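Alkylhydroperoxidase AhpD core: uncharacterized peroxidase-related protein (PDB 2PRR) is an uncharacterised member of the carboxymuconolactone decarboxylase family with an AhpD-like core, and probably acts as a peroxidase-type oxidoreductase. Local coordinates at residues R48-E51 against F52-F55. Residues are numbered along the deposited sequence; the frame is centred on the assembly and turned at random.
Sequences RPDE and FRAF
D50 and R53 pair one turn apart on the surface of the helix: OD1 of D50 lies 2.9 Å from NH1 of R53, a salt bridge that enters the guanidinium at its edge and in its plane. OD1 alone of the carboxylate makes this contact, with the two planes turned 49° apart. R53 reaches back to D50 because its CG sits beside the backbone N (chi1 -67°) and the chain then runs extended to NE, passing P49 O, 3.4 Å from CG of R53. CB of P49 also lies 4.0 Å from NH1 of R53, and NE of R53 has a second carboxylate, D23 of helix 22-35.

This is the N-terminal end of helix 49-63, its first two turns, with R48 as N-cap and P49 as the first helical residue. R48 O accepts from F52 N at 3.0 Å, and from E51 N as well. R53 N to P49 O continues the i to i+4 pattern; A54 N to D50 O is long (3.3 Å), its donor well out of the carbonyl plane, whereas F55 N to E51 O is short (2.7 Å).

R48 and E51 form another salt bridge, NH1 to OE2 at 2.9 Å, though its hydrogen bond is weak, bent to 130° at the hydrogen. Both face a second subunit, where NH1 and NH2 of R48 make salt bridges with D161 and E157, its guanidinium a cation-pi contact with W160, and OE1 of E51 bonds W160 NE1.

F52 and F55 hold CG anti to the backbone N, which carries their rings away from residues 48-51: in this all-helical chain F52 meets I24 of helix 22-35 and F42 of helix 40-45, F55 V41 and L45 of helix 40-45 and F168 of helix 156-179.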
# COMPACT_ATOMS: atom_id res chain seq x y z
N ARG D 48 -12.09 -32.84 0.22
CA ARG D 48 -11.89 -32.93 1.67
C ARG D 48 -13.27 -32.89 2.35
O ARG D 48 -13.65 -31.84 2.86
CB ARG D 48 -11.04 -31.76 2.16
CG ARG D 48 -9.62 -31.71 1.59
CD ARG D 48 -8.79 -32.92 1.96
NE ARG D 48 -7.37 -32.68 1.73
CZ ARG D 48 -6.58 -32.03 2.58
NH1 ARG D 48 -7.08 -31.52 3.70
NH2 ARG D 48 -5.28 -31.86 2.32
N PRO D 49 -14.01 -34.04 2.38
CA PRO D 49 -15.40 -34.19 2.92
C PRO D 49 -15.71 -33.53 4.27
O PRO D 49 -16.76 -32.91 4.43
CB PRO D 49 -15.57 -35.70 3.01
CG PRO D 49 -14.78 -36.22 1.90
CD PRO D 49 -13.53 -35.34 1.86
N ASP D 50 -14.82 -33.65 5.24
CA ASP D 50 -15.03 -32.99 6.52
C ASP D 50 -15.05 -31.47 6.44
O ASP D 50 -15.75 -30.82 7.21
CB ASP D 50 -13.98 -33.44 7.55
CG ASP D 50 -14.22 -34.87 8.05
OD1 ASP D 50 -15.34 -35.42 7.87
OD2 ASP D 50 -13.27 -35.44 8.64
N GLU D 51 -14.28 -30.91 5.52
CA GLU D 51 -14.21 -29.45 5.35
C GLU D 51 -15.46 -29.03 4.56
O GLU D 51 -16.09 -28.02 4.82
CB GLU D 51 -12.91 -29.07 4.66
CG GLU D 51 -11.71 -29.67 5.36
CD GLU D 51 -10.39 -29.39 4.68
OE1 GLU D 51 -10.29 -28.36 3.98
OE2 GLU D 51 -9.47 -30.22 4.84
N PHE D 52 -15.81 -29.83 3.58
CA PHE D 52 -17.04 -29.66 2.83
C PHE D 52 -18.24 -29.53 3.78
O PHE D 52 -19.04 -28.62 3.67
CB PHE D 52 -17.22 -30.89 1.92
CG PHE D 52 -18.48 -30.89 1.14
CD1 PHE D 52 -19.68 -31.27 1.72
CD2 PHE D 52 -18.48 -30.58 -0.20
CE1 PHE D 52 -20.83 -31.29 1.01
CE2 PHE D 52 -19.64 -30.60 -0.92
CZ PHE D 52 -20.83 -30.96 -0.30
N ARG D 53 -18.35 -30.45 4.73
CA ARG D 53 -19.50 -30.43 5.64
C ARG D 53 -19.50 -29.17 6.50
O ARG D 53 -20.54 -28.53 6.71
CB ARG D 53 -19.55 -31.68 6.53
CG ARG D 53 -19.83 -32.98 5.77
CD ARG D 53 -19.93 -34.19 6.69
NE ARG D 53 -19.94 -35.47 5.96
CZ ARG D 53 -18.91 -36.31 5.86
NH1 ARG D 53 -17.72 -36.04 6.40
NH2 ARG D 53 -19.06 -37.43 5.17
N ALA D 54 -18.32 -28.81 6.99
CA ALA D 54 -18.18 -27.64 7.85
C ALA D 54 -18.38 -26.32 7.09
O ALA D 54 -18.87 -25.33 7.64
CB ALA D 54 -16.83 -27.68 8.56
N PHE D 55 -17.97 -26.31 5.82
CA PHE D 55 -18.11 -25.13 4.97
C PHE D 55 -19.58 -24.86 4.71
O PHE D 55 -20.09 -23.77 4.99
CB PHE D 55 -17.38 -25.38 3.63
CG PHE D 55 -17.35 -24.19 2.68
CD1 PHE D 55 -18.37 -23.98 1.77
CD2 PHE D 55 -16.27 -23.31 2.68
CE1 PHE D 55 -18.34 -22.92 0.91
CE2 PHE D 55 -16.23 -22.25 1.82
CZ PHE D 55 -17.26 -22.05 0.93